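Local structure of nucleotidyltransferase-like protein (Exiguobacterium sibiricum, 3C18) at residues A[139-144]-A[203-208]; A[154-159]-A[210-215]. The protein is of unproven function but probably acts as a nucleotidyltransferase, with a nucleotidyltransferase-like domain followed by helical substrate-binding-like and helix-turn-helix domains. All coordinates share one frame; numbering follows the deposited sequence.

Contact 1 (A[139-144]-A[203-208]); sequences NLFSRG and QRIHLA
F141 reaches from the last turn of helix 116-142 to helix 201-218, and its ring makes every contact between residues 139-144 and 203-208. Two neighbouring residues receive it. On one flank, CD2 of F141 lies 3.7 Å from CG2 of I205, the methyl branch of the isoleucine. At the far end of the ring, CZ of F141 comes within 4.0 Å of CB of H206, so the histidine is met mainly through its methylene. The two rings are tilted by 32° with centroids 5.9 Å apart, an oblique meeting that is neither a stack nor a T-shaped pair. With CG of F141 anti to the backbone N (chi1 -178°), the ring is carried off its own helix toward I205 and H206. No hydrogen bond links the two segments, and the join is apolar and van der Waals in kind.

Y146, at the start of helix 146-167, packs edge-to-face with F141 and also touches I205, closing a small aromatic and aliphatic cluster. Behind the phenylalanine the helix comes to its end. The hydroxyl OG of S142 donates to O of N139 at 2.7 Å, in the carbonyl plane and on a lone pair, while N of G144 bonds to O of F141 at 3.1 Å. G144 has positive phi (80°), and with two bonds back into the last turn it forms a Schellman motif. The contact thus joins a Schellman-capped helix C-terminus to the side of another helix within the all-helical YgxA-like substrate binding domain.

Contact 2 (A[154-159]-A[210-215]); sequences HHALHH and IGLEHL
L212 of helix 201-218 reaches across to A156 and L157, consecutive residues of helix 146-167, and its branched end makes all the close contacts between these segments. From CB, which points toward the facing helix, the chain runs to CG, anti to the carbonyl carbon (chi1 -85°). CG of L212 already lies 4.2 Å from CD2 of L157. Beyond CG the two methyls divide the work. CD1 of L212 rests 3.9 Å from CB of A156, whereas CD2 of L212 sits between both partners, 4.0 Å from that same alanine CB and 3.9 Å from CD2 of L157. The side chain of L157 leaves its backbone beside the contact, and its tip turns in to meet the other leucine obliquely. A156 offers just a methyl, which lets the L212 fork approach close to the helix surface. An alanine at L212 would remove both methyls and is likely to open a gap over A156, leaving the CD2 branch of L157 without its mate here.

All three touching residues are buried. L212 also packs on F134 of helix 116-142 and on V153 and L160, which flank residues 154-159 in helix 146-167, while L157 continues onto L190, Y191 and L194 of helix 185-195. This leucine-alanine cluster therefore lies where helices 116-142, 146-167, 185-195 and 201-218 come together, in a part of the chain (116-218) that holds no strand.

Overall arrangement
Contacts 1 and 2 lie about 12 Å apart, centre to centre, and share helix 201-218, whose residues 203-208 and 210-215 are separated by a single residue. The helix packs first against the end of helix 116-142 and then against the middle of helix 146-167, the next helix in the chain. Along the sequence the segments alternate, in the order 139-144, 154-159, 203-208 and 210-215, so helix 201-218 folds back over two earlier helices that follow each other in the chain. All four segments fall in the YgxA-like substrate binding domain. Both contact regions also touch the second subunit, which places this helical bundle at the dimer interface.

Contact 1 (A[139-144]-A[203-208])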
ATOM      1  N   ASN A 139      -5.585   5.778 -19.663  1.00 27.48           N
ATOM      2  CA  ASN A 139      -6.970   5.385 -19.799  1.00 30.46           C
ATOM      3  C   ASN A 139      -7.894   6.533 -19.389  1.00 30.66           C
ATOM      4  O   ASN A 139      -8.814   6.894 -20.105  1.00 28.09           O
ATOM      5  CB  ASN A 139      -7.247   4.107 -18.997  1.00 32.85           C
ATOM      6  CG  ASN A 139      -8.729   3.683 -19.051  1.00 45.13           C
ATOM      7  OD1 ASN A 139      -9.489   3.908 -18.093  1.00 60.44           O
ATOM      8  ND2 ASN A 139      -9.148   3.098 -20.179  1.00 47.90           N
ATOM      9  N   LEU A 140      -7.604   7.158 -18.258  1.00 30.91           N
ATOM     10  CA  LEU A 140      -8.459   8.239 -17.750  1.00 29.06           C
ATOM     11  C   LEU A 140      -8.418   9.435 -18.667  1.00 28.52           C
ATOM     12  O   LEU A 140      -9.402  10.130 -18.883  1.00 29.30           O
ATOM     13  CB  LEU A 140      -8.053   8.645 -16.324  1.00 28.13           C
ATOM     14  CG  LEU A 140      -8.367   7.554 -15.264  1.00 33.27           C
ATOM     15  CD1 LEU A 140      -7.447   7.674 -14.048  1.00 28.91           C
ATOM     16  CD2 LEU A 140      -9.832   7.638 -14.865  1.00 28.89           C
ATOM     17  N   PHE A 141      -7.244   9.689 -19.201  1.00 30.42           N
ATOM     18  CA  PHE A 141      -7.140  10.753 -20.213  1.00 28.70           C
ATOM     19  C   PHE A 141      -8.008  10.425 -21.443  1.00 30.62           C
ATOM     20  O   PHE A 141      -8.665  11.275 -21.995  1.00 25.68           O
ATOM     21  CB  PHE A 141      -5.713  10.915 -20.673  1.00 29.86           C
ATOM     22  CG  PHE A 141      -5.541  12.017 -21.656  1.00 22.83           C
ATOM     23  CD1 PHE A 141      -5.723  11.774 -23.028  1.00 31.50           C
ATOM     24  CD2 PHE A 141      -5.203  13.286 -21.235  1.00 30.93           C
ATOM     25  CE1 PHE A 141      -5.568  12.797 -23.964  1.00 33.51           C
ATOM     26  CE2 PHE A 141      -5.038  14.301 -22.149  1.00 23.56           C
ATOM     27  CZ  PHE A 141      -5.241  14.074 -23.512  1.00 27.77           C
ATOM     28  N   SER A 142      -8.020   9.159 -21.837  1.00 31.55           N
ATOM     29  CA  SER A 142      -8.763   8.760 -23.050  1.00 34.13           C
ATOM     30  C   SER A 142     -10.257   8.984 -22.871  1.00 33.90           C
ATOM     31  O   SER A 142     -10.998   9.233 -23.811  1.00 33.52           O
ATOM     32  CB  SER A 142      -8.476   7.288 -23.421  1.00 35.30           C
ATOM     33  OG  SER A 142      -9.255   6.362 -22.669  1.00 34.07           O
ATOM     34  N   ARG A 143     -10.677   8.940 -21.624  1.00 34.45           N
ATOM     35  CA  ARG A 143     -12.104   8.993 -21.267  1.00 32.95           C
ATOM     36  C   ARG A 143     -12.520  10.397 -20.893  1.00 32.64           C
ATOM     37  O   ARG A 143     -13.670  10.640 -20.544  1.00 35.92           O
ATOM     38  CB  ARG A 143     -12.408   8.021 -20.121  1.00 35.69           C
ATOM     39  CG  ARG A 143     -12.348   6.563 -20.512  1.00 40.13           C
ATOM     40  CD  ARG A 143     -12.271   5.654 -19.283  1.00 54.57           C
ATOM     41  NE  ARG A 143     -13.197   6.095 -18.235  1.00 70.76           N
ATOM     42  CZ  ARG A 143     -13.270   5.571 -17.007  1.00 76.64           C
ATOM     43  NH1 ARG A 143     -12.464   4.573 -16.642  1.00 72.27           N
ATOM     44  NH2 ARG A 143     -14.153   6.051 -16.140  1.00 78.91           N
ATOM     45  N   GLY A 144     -11.591  11.328 -20.992  1.00 30.10           N
ATOM     46  CA  GLY A 144     -11.895  12.736 -20.706  1.00 30.36           C
ATOM     47  C   GLY A 144     -11.931  13.089 -19.231  1.00 31.40           C
ATOM     48  O   GLY A 144     -12.355  14.189 -18.845  1.00 32.30           O
ATOM     49  N   GLN A 203      -3.352  19.446 -22.217  1.00 31.20           N
ATOM     50  CA  GLN A 203      -2.084  19.430 -22.907  1.00 32.42           C
ATOM     51  C   GLN A 203      -0.968  19.006 -21.968  1.00 31.92           C
ATOM     52  O   GLN A 203      -0.130  18.178 -22.334  1.00 29.23           O
ATOM     53  CB  GLN A 203      -1.779  20.781 -23.533  1.00 34.08           C
ATOM     54  CG  GLN A 203      -0.554  20.746 -24.399  1.00 44.72           C
ATOM     55  CD  GLN A 203      -0.749  19.910 -25.650  1.00 55.69           C
ATOM     56  OE1 GLN A 203      -1.722  20.092 -26.379  1.00 69.35           O
ATOM     57  NE2 GLN A 203       0.185  19.000 -25.918  1.00 52.20           N
ATOM     58  N   ARG A 204      -0.967  19.529 -20.752  1.00 31.31           N
ATOM     59  CA  ARG A 204       0.170  19.216 -19.849  1.00 28.79           C
ATOM     60  C   ARG A 204       0.152  17.717 -19.496  1.00 30.86           C
ATOM     61  O   ARG A 204       1.189  17.069 -19.412  1.00 30.34           O
ATOM     62  CB  ARG A 204       0.199  20.097 -18.620  1.00 27.62           C
ATOM     63  CG  ARG A 204      -0.919  19.790 -17.666  1.00 34.82           C
ATOM     64  CD  ARG A 204      -0.871  20.718 -16.459  1.00 36.86           C
ATOM     65  NE  ARG A 204      -1.048  22.102 -16.844  1.00 33.97           N
ATOM     66  CZ  ARG A 204      -0.962  23.101 -15.999  1.00 38.00           C
ATOM     67  NH1 ARG A 204      -0.683  22.859 -14.732  1.00 42.45           N
ATOM     68  NH2 ARG A 204      -1.139  24.337 -16.418  1.00 42.07           N
ATOM     69  N   ILE A 205      -1.039  17.172 -19.330  1.00 26.56           N
ATOM     70  CA  ILE A 205      -1.173  15.741 -19.029  1.00 27.90           C
ATOM     71  C   ILE A 205      -0.721  14.913 -20.209  1.00 26.89           C
ATOM     72  O   ILE A 205      -0.093  13.884 -20.081  1.00 25.87           O
ATOM     73  CB  ILE A 205      -2.666  15.333 -18.680  1.00 25.63           C
ATOM     74  CG1 ILE A 205      -3.156  16.025 -17.413  1.00 28.38           C
ATOM     75  CG2 ILE A 205      -2.803  13.840 -18.528  1.00 28.04           C
ATOM     76  CD1 ILE A 205      -4.666  15.929 -17.235  1.00 28.49           C
ATOM     77  N   HIS A 206      -1.088  15.356 -21.389  1.00 26.20           N
ATOM     78  CA  HIS A 206      -0.776  14.622 -22.615  1.00 28.35           C
ATOM     79  C   HIS A 206       0.742  14.593 -22.833  1.00 28.81           C
ATOM     80  O   HIS A 206       1.330  13.586 -23.230  1.00 25.93           O
ATOM     81  CB  HIS A 206      -1.427  15.325 -23.807  1.00 29.19           C
ATOM     82  CG  HIS A 206      -1.030  14.761 -25.132  1.00 34.14           C
ATOM     83  ND1 HIS A 206      -1.440  13.510 -25.560  1.00 41.38           N
ATOM     84  CD2 HIS A 206      -0.290  15.287 -26.134  1.00 37.52           C
ATOM     85  CE1 HIS A 206      -0.951  13.286 -26.763  1.00 46.30           C
ATOM     86  NE2 HIS A 206      -0.246  14.346 -27.131  1.00 40.31           N
ATOM     87  N   LEU A 207       1.358  15.746 -22.603  1.00 28.06           N
ATOM     88  CA  LEU A 207       2.823  15.869 -22.736  1.00 27.62           C
ATOM     89  C   LEU A 207       3.565  14.995 -21.700  1.00 28.76           C
ATOM     90  O   LEU A 207       4.581  14.346 -21.987  1.00 27.39           O
ATOM     91  CB  LEU A 207       3.228  17.318 -22.566  1.00 29.49           C
ATOM     92  CG  LEU A 207       2.933  18.237 -23.741  1.00 35.98           C
ATOM     93  CD1 LEU A 207       3.586  19.578 -23.437  1.00 39.59           C
ATOM     94  CD2 LEU A 207       3.462  17.650 -25.046  1.00 34.53           C
ATOM     95  N   ALA A 208       3.000  14.937 -20.499  1.00 28.53           N
ATOM     96  CA  ALA A 208       3.562  14.100 -19.437  1.00 25.68           C
ATOM     97  C   ALA A 208       3.401  12.649 -19.799  1.00 27.06           C
ATOM     98  O   ALA A 208       4.278  11.844 -19.531  1.00 25.13           O
ATOM     99  CB  ALA A 208       2.924  14.411 -18.082  1.00 26.90           C
TER

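Contact 2 (A[154-159]-A[210-215])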
ATOM      1  N   HIS A 154       0.782  11.944 -12.082  1.00 27.33           N
ATOM      2  CA  HIS A 154       1.657  12.535 -11.053  1.00 24.66           C
ATOM      3  C   HIS A 154       2.282  11.413 -10.229  1.00 26.26           C
ATOM      4  O   HIS A 154       3.478  11.376  -9.974  1.00 28.69           O
ATOM      5  CB  HIS A 154       0.859  13.510 -10.176  1.00 28.89           C
ATOM      6  CG  HIS A 154       1.635  14.055  -9.030  1.00 33.72           C
ATOM      7  ND1 HIS A 154       1.796  13.362  -7.854  1.00 39.90           N
ATOM      8  CD2 HIS A 154       2.320  15.215  -8.883  1.00 30.93           C
ATOM      9  CE1 HIS A 154       2.562  14.059  -7.038  1.00 39.18           C
ATOM     10  NE2 HIS A 154       2.881  15.193  -7.630  1.00 39.83           N
ATOM     11  N   HIS A 155       1.467  10.450  -9.862  1.00 23.54           N
ATOM     12  CA  HIS A 155       1.948   9.315  -9.080  0.50 25.07           C
ATOM     13  C   HIS A 155       2.967   8.528  -9.887  1.00 26.38           C
ATOM     14  O   HIS A 155       4.002   8.106  -9.382  1.00 27.15           O
ATOM     15  CB  HIS A 155       0.795   8.405  -8.670  0.50 27.74           C
ATOM     16  CG  HIS A 155      -0.145   9.014  -7.673  0.50 34.09           C
ATOM     17  ND1 HIS A 155      -1.050   8.262  -6.960  0.50 33.33           N
ATOM     18  CD2 HIS A 155      -0.320  10.296  -7.266  0.50 40.75           C
ATOM     19  CE1 HIS A 155      -1.753   9.051  -6.167  0.50 36.26           C
ATOM     20  NE2 HIS A 155      -1.322  10.290  -6.325  0.50 43.27           N
ATOM     21  N   ALA A 156       2.681   8.338 -11.165  1.00 26.95           N
ATOM     22  CA  ALA A 156       3.609   7.580 -12.031  1.00 24.98           C
ATOM     23  C   ALA A 156       4.932   8.274 -12.050  1.00 22.98           C
ATOM     24  O   ALA A 156       5.986   7.666 -12.032  1.00 25.54           O
ATOM     25  CB  ALA A 156       3.072   7.472 -13.485  1.00 24.30           C
ATOM     26  N   LEU A 157       4.890   9.583 -12.119  1.00 24.09           N
ATOM     27  CA  LEU A 157       6.154  10.361 -12.165  1.00 24.64           C
ATOM     28  C   LEU A 157       6.953  10.183 -10.877  1.00 28.43           C
ATOM     29  O   LEU A 157       8.171  10.121 -10.870  1.00 32.81           O
ATOM     30  CB  LEU A 157       5.873  11.839 -12.390  1.00 25.83           C
ATOM     31  CG  LEU A 157       5.553  12.236 -13.826  1.00 24.98           C
ATOM     32  CD1 LEU A 157       4.975  13.630 -13.879  1.00 19.69           C
ATOM     33  CD2 LEU A 157       6.760  12.147 -14.672  1.00 30.42           C
ATOM     34  N   HIS A 158       6.232  10.059  -9.785  1.00 29.25           N
ATOM     35  CA  HIS A 158       6.852   9.870  -8.471  1.00 29.14           C
ATOM     36  C   HIS A 158       7.521   8.483  -8.442  1.00 26.89           C
ATOM     37  O   HIS A 158       8.635   8.325  -7.995  1.00 28.39           O
ATOM     38  CB  HIS A 158       5.826   9.984  -7.346  1.00 27.81           C
ATOM     39  CG  HIS A 158       6.444  10.046  -5.993  1.00 32.69           C
ATOM     40  ND1 HIS A 158       6.142   9.156  -4.991  1.00 44.44           N
ATOM     41  CD2 HIS A 158       7.386  10.879  -5.494  1.00 36.30           C
ATOM     42  CE1 HIS A 158       6.863   9.450  -3.923  1.00 44.83           C
ATOM     43  NE2 HIS A 158       7.621  10.495  -4.201  1.00 38.51           N
ATOM     44  N   HIS A 159       6.847   7.473  -8.963  1.00 27.16           N
ATOM     45  CA  HIS A 159       7.479   6.136  -9.023  1.00 23.77           C
ATOM     46  C   HIS A 159       8.701   6.110  -9.910  1.00 24.55           C
ATOM     47  O   HIS A 159       9.659   5.357  -9.658  1.00 24.37           O
ATOM     48  CB  HIS A 159       6.500   5.053  -9.464  1.00 26.81           C
ATOM     49  CG  HIS A 159       5.439   4.801  -8.453  1.00 26.00           C
ATOM     50  ND1 HIS A 159       5.726   4.417  -7.163  1.00 26.21           N
ATOM     51  CD2 HIS A 159       4.097   4.933  -8.521  1.00 29.39           C
ATOM     52  CE1 HIS A 159       4.597   4.286  -6.496  1.00 38.51           C
ATOM     53  NE2 HIS A 159       3.599   4.599  -7.295  1.00 31.36           N
ATOM     54  N   ILE A 210       3.408  11.412 -22.814  1.00 31.16           N
ATOM     55  CA  ILE A 210       4.366  11.160 -23.908  1.00 32.20           C
ATOM     56  C   ILE A 210       5.724  10.838 -23.294  1.00 33.37           C
ATOM     57  O   ILE A 210       6.325   9.812 -23.580  1.00 32.73           O
ATOM     58  CB  ILE A 210       4.542  12.374 -24.821  1.00 35.66           C
ATOM     59  CG1 ILE A 210       3.259  12.619 -25.622  1.00 36.04           C
ATOM     60  CG2 ILE A 210       5.717  12.183 -25.760  1.00 35.19           C
ATOM     61  CD1 ILE A 210       2.627  11.374 -26.056  1.00 34.64           C
ATOM     62  N   GLY A 211       6.147  11.725 -22.408  1.00 32.13           N
ATOM     63  CA  GLY A 211       7.442  11.616 -21.734  1.00 31.92           C
ATOM     64  C   GLY A 211       7.540  10.379 -20.910  1.00 31.61           C
ATOM     65  O   GLY A 211       8.547   9.690 -20.911  1.00 35.61           O
ATOM     66  N   LEU A 212       6.464  10.076 -20.193  1.00 32.73           N
ATOM     67  CA  LEU A 212       6.420   8.857 -19.379  1.00 30.76           C
ATOM     68  C   LEU A 212       6.580   7.612 -20.227  1.00 34.54           C
ATOM     69  O   LEU A 212       7.188   6.598 -19.791  1.00 32.96           O
ATOM     70  CB  LEU A 212       5.097   8.712 -18.610  1.00 33.28           C
ATOM     71  CG  LEU A 212       4.935   9.403 -17.259  1.00 34.17           C
ATOM     72  CD1 LEU A 212       3.437   9.496 -16.837  1.00 28.64           C
ATOM     73  CD2 LEU A 212       5.735   8.674 -16.220  1.00 25.70           C
ATOM     74  N   GLU A 213       5.960   7.618 -21.399  1.00 30.75           N
ATOM     75  CA  GLU A 213       5.920   6.385 -22.195  1.00 34.78           C
ATOM     76  C   GLU A 213       7.310   6.112 -22.723  1.00 35.52           C
ATOM     77  O   GLU A 213       7.757   4.975 -22.832  1.00 42.25           O
ATOM     78  CB  GLU A 213       4.901   6.472 -23.332  1.00 34.82           C
ATOM     79  CG  GLU A 213       4.782   5.181 -24.111  1.00 40.79           C
ATOM     80  CD  GLU A 213       3.616   5.169 -25.082  1.00 52.96           C
ATOM     81  OE1 GLU A 213       3.015   6.246 -25.288  1.00 65.23           O
ATOM     82  OE2 GLU A 213       3.291   4.086 -25.624  1.00 64.83           O
ATOM     83  N   HIS A 214       7.997   7.194 -23.012  1.00 37.71           N
ATOM     84  CA  HIS A 214       9.363   7.137 -23.513  1.00 38.92           C
ATOM     85  C   HIS A 214      10.308   6.585 -22.448  1.00 39.74           C
ATOM     86  O   HIS A 214      11.067   5.651 -22.676  1.00 41.06           O
ATOM     87  CB  HIS A 214       9.811   8.535 -23.899  1.00 37.86           C
ATOM     88  CG  HIS A 214      11.169   8.593 -24.517  1.00 51.27           C
ATOM     89  ND1 HIS A 214      11.539   7.797 -25.582  1.00 58.33           N
ATOM     90  CD2 HIS A 214      12.229   9.397 -24.259  1.00 54.15           C
ATOM     91  CE1 HIS A 214      12.779   8.085 -25.932  1.00 56.64           C
ATOM     92  NE2 HIS A 214      13.217   9.054 -25.147  1.00 58.20           N
ATOM     93  N   LEU A 215      10.253   7.198 -21.278  1.00 39.28           N
ATOM     94  CA  LEU A 215      11.137   6.830 -20.142  1.00 40.15           C
ATOM     95  C   LEU A 215      10.866   5.425 -19.612  1.00 39.71           C
ATOM     96  O   LEU A 215      11.733   4.727 -19.063  1.00 43.44           O
ATOM     97  CB  LEU A 215      11.054   7.892 -19.034  1.00 38.81           C
ATOM     98  CG  LEU A 215      11.617   9.230 -19.519  1.00 34.98           C
ATOM     99  CD1 LEU A 215      11.571  10.329 -18.498  1.00 32.65           C
ATOM    100  CD2 LEU A 215      13.032   9.029 -19.946  1.00 45.08           C
TER